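Local coordinates for protein ABC sugar (Ribose) transporter, periplasmic substrate-binding subunit (Rhodobacter sphaeroides, PDB 3L49) that probably binds a sugar or related solute in the periplasm and hands it to an ABC transporter for uptake, at residues 19-22 / 23-27; 47-50 / 51-55; 147-150 / 151-154. All coordinates share one frame; numbering follows the deposited sequence.

Contact 1: 19-22 / 23-27; sequences WDLK and AYQAQ
L21 and Q25 lie one helical turn apart on the outer side of helix 18-33, the crossover helix of a β-α-β unit in which it links parallel strands 7-12 and 37-42. Their side chains cross at a slant. The CG of L21 is swung anti to its own backbone N (chi1 178°), which sends CD1 forward along the helix until it lies 3.5 Å from NE2 of Q25. OE1 of Q25 is equally near that methyl and comes 3.6 Å from CG of L21, so the bent glutamine lays its whole amide beside the leucine branch in a van der Waals contact. Such a flexible, polar-ended chain suits this outward side, where it can cover an aliphatic neighbour and still meet water.

The inner side is built differently. CZ3 of W19 reaches CB of A23 at 4.0 Å, the indole oblique to the methyl; alanine suits the place because the indole is broad and also rests on P248 and I251 of helix 248-263. D20 turns elsewhere, forming a salt bridge with R45 and coming close to a bound unidentified ligand. NE2 of Q68 bonds D20 O, and its OE1 bonds NE2 of Q27.

Regular i to i+4 bonds run beneath, as in Y24 N to D20 O at 3.0 Å. A23 O is gripped twice by one residue: Q27 N approaches from one face of the carbonyl plane at 3.2 Å, and Q27 NE2 from the other at 2.9 Å, standing 67° out of that plane.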
loop_
_atom_site.group_PDB
_atom_site.type_symbol
_atom_site.label_atom_id
_atom_site.label_comp_id
_atom_site.label_asym_id
_atom_site.label_seq_id
_atom_site.Cartn_x
_atom_site.Cartn_y
_atom_site.Cartn_z
ATOM N N TRP A 19 -2.619 5.096 -6.415
ATOM C CA TRP A 19 -2.109 5.530 -5.148
ATOM C C TRP A 19 -0.681 6.003 -5.344
ATOM O O TRP A 19 -0.319 7.069 -4.915
ATOM C CB TRP A 19 -2.197 4.405 -4.108
ATOM C CG TRP A 19 -1.931 4.797 -2.692
ATOM C CD1 TRP A 19 -2.838 5.013 -1.716
ATOM C CD2 TRP A 19 -0.662 4.990 -2.089
ATOM N NE1 TRP A 19 -2.222 5.321 -0.567
ATOM C CE2 TRP A 19 -0.880 5.307 -0.762
ATOM C CE3 TRP A 19 0.642 4.896 -2.541
ATOM C CZ2 TRP A 19 0.131 5.560 0.087
ATOM C CZ3 TRP A 19 1.630 5.141 -1.703
ATOM C CH2 TRP A 19 1.386 5.474 -0.398
ATOM N N ASP A 20 0.108 5.201 -6.032
ATOM C CA ASP A 20 1.515 5.506 -6.273
ATOM C C ASP A 20 1.692 6.799 -7.048
ATOM O O ASP A 20 2.547 7.604 -6.706
ATOM C CB ASP A 20 2.184 4.362 -7.034
ATOM C CG ASP A 20 2.419 3.140 -6.169
ATOM O OD1 ASP A 20 1.743 2.993 -5.128
ATOM O OD2 ASP A 20 3.275 2.314 -6.541
ATOM N N LEU A 21 0.878 6.984 -8.088
ATOM C CA LEU A 21 0.945 8.176 -8.918
ATOM C C LEU A 21 0.587 9.426 -8.122
ATOM O O LEU A 21 1.270 10.445 -8.239
ATOM C CB LEU A 21 0.062 8.040 -10.164
ATOM C CG LEU A 21 0.033 9.269 -11.089
ATOM C CD1 LEU A 21 1.395 9.516 -11.717
ATOM C CD2 LEU A 21 -1.056 9.165 -12.162
ATOM N N LYS A 22 -0.463 9.332 -7.303
ATOM C CA LYS A 22 -0.866 10.426 -6.406
ATOM C C LYS A 22 0.217 10.845 -5.404
ATOM O O LYS A 22 0.428 12.039 -5.200
ATOM C CB LYS A 22 -2.161 10.084 -5.659
ATOM C CG LYS A 22 -3.417 10.801 -6.154
ATOM C CD LYS A 22 -3.906 10.300 -7.509
ATOM C CE LYS A 22 -5.415 10.479 -7.664
ATOM N NZ LYS A 22 -6.186 9.557 -6.771
ATOM N N ALA A 23 0.896 9.870 -4.796
ATOM C CA ALA A 23 1.941 10.153 -3.815
ATOM C C ALA A 23 3.172 10.799 -4.463
ATOM O O ALA A 23 3.753 11.756 -3.930
ATOM C CB ALA A 23 2.330 8.871 -3.092
ATOM N N TYR A 24 3.544 10.260 -5.624
ATOM C CA TYR A 24 4.700 10.689 -6.407
ATOM C C TYR A 24 4.529 12.119 -6.913
ATOM O O TYR A 24 5.446 12.935 -6.801
ATOM C CB TYR A 24 4.866 9.721 -7.573
ATOM C CG TYR A 24 6.112 9.859 -8.415
ATOM C CD1 TYR A 24 6.063 10.473 -9.664
ATOM C CD2 TYR A 24 7.331 9.331 -7.988
ATOM C CE1 TYR A 24 7.196 10.575 -10.457
ATOM C CE2 TYR A 24 8.474 9.432 -8.774
ATOM C CZ TYR A 24 8.393 10.054 -10.008
ATOM O OH TYR A 24 9.505 10.160 -10.802
ATOM N N GLN A 25 3.343 12.411 -7.437
ATOM C CA GLN A 25 2.999 13.725 -7.974
ATOM C C GLN A 25 2.954 14.783 -6.876
ATOM O O GLN A 25 3.351 15.928 -7.101
ATOM C CB GLN A 25 1.623 13.666 -8.622
ATOM C CG GLN A 25 1.530 14.290 -9.981
ATOM C CD GLN A 25 1.429 13.247 -11.070
ATOM O OE1 GLN A 25 0.330 12.851 -11.469
ATOM N NE2 GLN A 25 2.578 12.778 -11.547
ATOM N N ALA A 26 2.451 14.384 -5.702
ATOM C CA ALA A 26 2.315 15.266 -4.536
ATOM C C ALA A 26 3.668 15.713 -3.992
ATOM O O ALA A 26 3.819 16.863 -3.565
ATOM C CB ALA A 26 1.516 14.582 -3.447
ATOM N N GLN A 27 4.631 14.789 -4.007
ATOM C CA GLN A 27 6.009 15.079 -3.639
ATOM C C GLN A 27 6.639 16.118 -4.560
ATOM O O GLN A 27 7.184 17.112 -4.080
ATOM C CB GLN A 27 6.855 13.804 -3.635
ATOM C CG GLN A 27 6.663 12.945 -2.410
ATOM C CD GLN A 27 7.141 11.529 -2.628
ATOM O OE1 GLN A 27 8.322 11.243 -2.516
ATOM N NE2 GLN A 27 6.220 10.636 -2.949
#

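Contact 2: 47-50 / 51-55; sequences DQTQ and VSQIQ
The carboxamide of Q53 carries the CG2 methyl of T49 over one face, with 3.7 Å from CG2 to CD of Q53. The two side chains run alongside each other and point the same way, while OE1 of Q53 comes 3.7 Å from CA of Q50. At the nitrogen end, NE2 of Q53 donates to D42 O, which fixes the rotation of the amide. A second amide, that of Q50, gives its NE2 to T11 OG1, and CG of Q50 meets CD1 of I54 at 4.1 Å. A leucine in place of Q53 would probably leave D42 O without this donor and the T49 methyl without the flat amide it lies over.

S52 places OG between its backbone N and carbonyl carbon (chi1 68°), folding it back to donate to T49 O at 2.8 Å. That oxygen also accepts from Q53 N, again at 2.8 Å, so a small hydroxyl suits a position where it can share a carbonyl already in use. The V51 side chain packs on W78 and that of I54 on I82, both of helix 72-84. This first part of helix 47-60 packs beside parallel strands 7-12 and 37-42 of a periplasmic binding protein fold.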
loop_
_atom_site.group_PDB
_atom_site.type_symbol
_atom_site.label_atom_id
_atom_site.label_comp_id
_atom_site.label_asym_id
_atom_site.label_seq_id
_atom_site.Cartn_x
_atom_site.Cartn_y
_atom_site.Cartn_z
ATOM N N ASP A 47 13.027 -3.625 -9.723
ATOM C CA ASP A 47 13.886 -3.428 -8.544
ATOM C C ASP A 47 15.301 -2.987 -8.907
ATOM O O ASP A 47 15.888 -2.127 -8.234
ATOM C CB ASP A 47 13.950 -4.702 -7.697
ATOM C CG ASP A 47 12.669 -4.950 -6.913
ATOM O OD1 ASP A 47 11.923 -5.890 -7.264
ATOM O OD2 ASP A 47 12.402 -4.202 -5.948
ATOM N N GLN A 48 15.826 -3.572 -9.984
ATOM C CA GLN A 48 17.187 -3.323 -10.427
ATOM C C GLN A 48 17.340 -1.909 -10.983
ATOM O O GLN A 48 18.407 -1.297 -10.849
ATOM C CB GLN A 48 17.594 -4.368 -11.467
ATOM C CG GLN A 48 18.833 -5.167 -11.078
ATOM C CD GLN A 48 18.599 -6.041 -9.851
ATOM O OE1 GLN A 48 19.167 -5.799 -8.782
ATOM N NE2 GLN A 48 17.744 -7.051 -9.995
ATOM N N THR A 49 16.268 -1.403 -11.599
ATOM C CA THR A 49 16.196 -0.006 -12.046
ATOM C C THR A 49 16.290 0.933 -10.850
ATOM O O THR A 49 17.106 1.869 -10.858
ATOM C CB THR A 49 14.907 0.287 -12.849
ATOM O OG1 THR A 49 14.859 -0.563 -13.995
ATOM C CG2 THR A 49 14.864 1.751 -13.324
ATOM N N GLN A 50 15.482 0.653 -9.818
ATOM C CA GLN A 50 15.461 1.458 -8.587
ATOM C C GLN A 50 16.844 1.569 -7.947
ATOM O O GLN A 50 17.265 2.667 -7.568
ATOM C CB GLN A 50 14.445 0.917 -7.570
ATOM C CG GLN A 50 14.457 1.693 -6.243
ATOM C CD GLN A 50 13.105 1.789 -5.577
ATOM O OE1 GLN A 50 12.418 0.784 -5.394
ATOM N NE2 GLN A 50 12.719 3.009 -5.196
ATOM N N VAL A 51 17.519 0.421 -7.840
ATOM C CA VAL A 51 18.906 0.320 -7.383
ATOM C C VAL A 51 19.833 1.323 -8.088
ATOM O O VAL A 51 20.512 2.115 -7.428
ATOM C CB VAL A 51 19.438 -1.125 -7.556
ATOM C CG1 VAL A 51 20.937 -1.193 -7.284
ATOM C CG2 VAL A 51 18.698 -2.076 -6.638
ATOM N N SER A 52 19.831 1.311 -9.420
ATOM C CA SER A 52 20.666 2.238 -10.179
ATOM C C SER A 52 20.159 3.678 -10.088
ATOM O O SER A 52 20.949 4.626 -10.137
ATOM C CB SER A 52 20.787 1.796 -11.637
ATOM O OG SER A 52 19.550 1.921 -12.311
ATOM N N GLN A 53 18.845 3.841 -9.939
ATOM C CA GLN A 53 18.267 5.164 -9.709
ATOM C C GLN A 53 18.698 5.763 -8.373
ATOM O O GLN A 53 18.890 6.973 -8.267
ATOM C CB GLN A 53 16.756 5.116 -9.839
ATOM C CG GLN A 53 16.301 5.303 -11.263
ATOM C CD GLN A 53 14.865 4.922 -11.472
ATOM O OE1 GLN A 53 14.239 4.319 -10.605
ATOM N NE2 GLN A 53 14.331 5.261 -12.638
ATOM N N ILE A 54 18.875 4.907 -7.369
ATOM C CA ILE A 54 19.488 5.307 -6.104
ATOM C C ILE A 54 20.967 5.724 -6.303
ATOM O O ILE A 54 21.385 6.794 -5.826
ATOM C CB ILE A 54 19.321 4.194 -5.021
ATOM C CG1 ILE A 54 17.854 4.099 -4.575
ATOM C CG2 ILE A 54 20.222 4.449 -3.820
ATOM C CD1 ILE A 54 17.506 2.835 -3.802
ATOM N N GLN A 55 21.725 4.889 -7.031
ATOM C CA GLN A 55 23.138 5.138 -7.366
ATOM C C GLN A 55 23.328 6.500 -8.008
ATOM O O GLN A 55 24.230 7.251 -7.630
ATOM C CB GLN A 55 23.675 4.072 -8.322
ATOM C CG GLN A 55 23.788 2.674 -7.734
ATOM C CD GLN A 55 24.176 1.629 -8.766
ATOM O OE1 GLN A 55 23.965 1.804 -9.964
ATOM N NE2 GLN A 55 24.745 0.532 -8.300
#

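Contact 3: 147-150 / 151-154; sequences MKYV and LEAF
E152 folds back on Y149 near the end of helix 138-152, in the β-α-β unit that joins strand 126-131 to strand 157-159. From CB outward, each carbon passes a main-chain oxygen or the tyrosine. CB lies 3.2 Å from Y149 O. With CG anti to the carbonyl carbon and beside the backbone N (chi1 -69°), the chain heads back up the helix, and CG comes 3.4 Å from K148 O. CD then arrives beside CD2 of Y149; OE2 ends 3.5 Å from that same ring atom, and OE1 lies 3.7 Å from both CA and CD2 of Y149. Ring and carboxylate cross obliquely, their planes 82° apart. A long, flexible acid suits this exposed position, since it can fold back across the tyrosine with its carboxylate at the surface.

The buried side is apolar. SD of M147 touches CD2 of L151 at 4.0 Å, and both residues also lie on I159 of strand 157-159, one edge of the sheet. V150 packs on A115 and L116 of helix 107-122, where M147 also reaches A115.

Here the hydrogen bonding loosens from the α-helical pattern. E152 N is shared weakly between K148 O and Y149 O, and A153 N bonds to V150 O at 3.2 Å, from above the carbonyl plane. V150 O also has CD1 of F154 at 3.3 Å, the ring presenting its edge in plane. A carboxylate near a helix's carbonyl end is probably disfavoured electrostatically; K148 NZ, 6.4 Å from E152 OE1, probably adds at most weak long-range attraction, leaving van der Waals contact with Y149.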
loop_
_atom_site.group_PDB
_atom_site.type_symbol
_atom_site.label_atom_id
_atom_site.label_comp_id
_atom_site.label_asym_id
_atom_site.label_seq_id
_atom_site.Cartn_x
_atom_site.Cartn_y
_atom_site.Cartn_z
ATOM N N MET A 147 -4.410 -8.656 10.430
ATOM C CA MET A 147 -5.497 -9.523 9.982
ATOM C C MET A 147 -5.393 -10.875 10.677
ATOM O O MET A 147 -6.368 -11.366 11.255
ATOM C CB MET A 147 -5.473 -9.668 8.438
ATOM C CG MET A 147 -6.634 -10.486 7.799
ATOM S SD MET A 147 -6.296 -12.268 7.573
ATOM C CE MET A 147 -4.586 -12.222 7.101
ATOM N N LYS A 148 -4.196 -11.448 10.643
ATOM C CA LYS A 148 -3.984 -12.781 11.159
ATOM C C LYS A 148 -4.133 -12.813 12.680
ATOM O O LYS A 148 -4.721 -13.752 13.227
ATOM C CB LYS A 148 -2.631 -13.330 10.690
ATOM C CG LYS A 148 -2.458 -14.818 10.976
ATOM C CD LYS A 148 -2.225 -15.626 9.715
ATOM C CE LYS A 148 -0.764 -15.950 9.518
ATOM N NZ LYS A 148 -0.231 -16.972 10.463
ATOM N N TYR A 149 -3.639 -11.768 13.346
ATOM C CA TYR A 149 -3.778 -11.632 14.801
ATOM C C TYR A 149 -5.251 -11.559 15.245
ATOM O O TYR A 149 -5.663 -12.271 16.163
ATOM C CB TYR A 149 -2.973 -10.426 15.324
ATOM C CG TYR A 149 -3.002 -10.296 16.834
ATOM C CD1 TYR A 149 -3.624 -9.207 17.451
ATOM C CD2 TYR A 149 -2.439 -11.283 17.651
ATOM C CE1 TYR A 149 -3.662 -9.087 18.846
ATOM C CE2 TYR A 149 -2.479 -11.175 19.043
ATOM C CZ TYR A 149 -3.087 -10.075 19.631
ATOM O OH TYR A 149 -3.137 -9.977 21.002
ATOM N N VAL A 150 -6.029 -10.711 14.573
ATOM C CA VAL A 150 -7.477 -10.586 14.774
ATOM C C VAL A 150 -8.230 -11.907 14.571
ATOM O O VAL A 150 -9.133 -12.249 15.352
ATOM C CB VAL A 150 -8.059 -9.470 13.857
ATOM C CG1 VAL A 150 -9.555 -9.627 13.639
ATOM C CG2 VAL A 150 -7.760 -8.110 14.449
ATOM N N LEU A 151 -7.829 -12.660 13.547
ATOM C CA LEU A 151 -8.471 -13.931 13.212
ATOM C C LEU A 151 -8.207 -15.039 14.219
ATOM O O LEU A 151 -8.980 -16.001 14.287
ATOM C CB LEU A 151 -8.100 -14.386 11.796
ATOM C CG LEU A 151 -9.156 -14.144 10.711
ATOM C CD1 LEU A 151 -9.434 -12.659 10.478
ATOM C CD2 LEU A 151 -8.763 -14.824 9.410
ATOM N N GLU A 152 -7.135 -14.894 15.002
ATOM C CA GLU A 152 -6.831 -15.798 16.114
ATOM C C GLU A 152 -7.969 -15.851 17.128
ATOM O O GLU A 152 -8.240 -16.909 17.698
ATOM C CB GLU A 152 -5.555 -15.379 16.844
ATOM C CG GLU A 152 -4.255 -15.545 16.068
ATOM C CD GLU A 152 -3.058 -14.910 16.784
ATOM O OE1 GLU A 152 -2.028 -14.647 16.121
ATOM O OE2 GLU A 152 -3.147 -14.667 18.009
ATOM N N ALA A 153 -8.633 -14.714 17.341
ATOM C CA ALA A 153 -9.733 -14.607 18.300
ATOM C C ALA A 153 -11.029 -15.294 17.840
ATOM O O ALA A 153 -11.938 -15.518 18.643
ATOM C CB ALA A 153 -9.998 -13.138 18.639
ATOM N N PHE A 154 -11.100 -15.628 16.554
ATOM C CA PHE A 154 -12.294 -16.218 15.960
ATOM C C PHE A 154 -11.978 -17.594 15.360
ATOM O O PHE A 154 -11.579 -17.695 14.194
ATOM C CB PHE A 154 -12.893 -15.264 14.920
ATOM C CG PHE A 154 -13.292 -13.923 15.492
ATOM C CD1 PHE A 154 -12.385 -12.854 15.528
ATOM C CD2 PHE A 154 -14.565 -13.734 16.010
ATOM C CE1 PHE A 154 -12.747 -11.610 16.079
ATOM C CE2 PHE A 154 -14.943 -12.488 16.556
ATOM C CZ PHE A 154 -14.029 -11.428 16.589
#

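All three contacts are local, between side chains three to five residues apart along a helix, the last at a helix end, and they follow one another along the chain. Contacts 1 and 2 are neighbours, on consecutive helices of the same lobe: their centres are about 19 Å apart and their nearest atoms about 7 Å, without touching. Contact 3 lies beyond the chain's centre, in the other lobe, about 32 Å from contact 1 and 37 Å from contact 2, centre to centre. The unidentified ligand grades them: the side chain of D20 in contact 1 is about 4 Å from it, that of D47 in contact 2 about 11 Å, and that of M147 in contact 3 about 14 Å. Contact 1 therefore borders the ligand site.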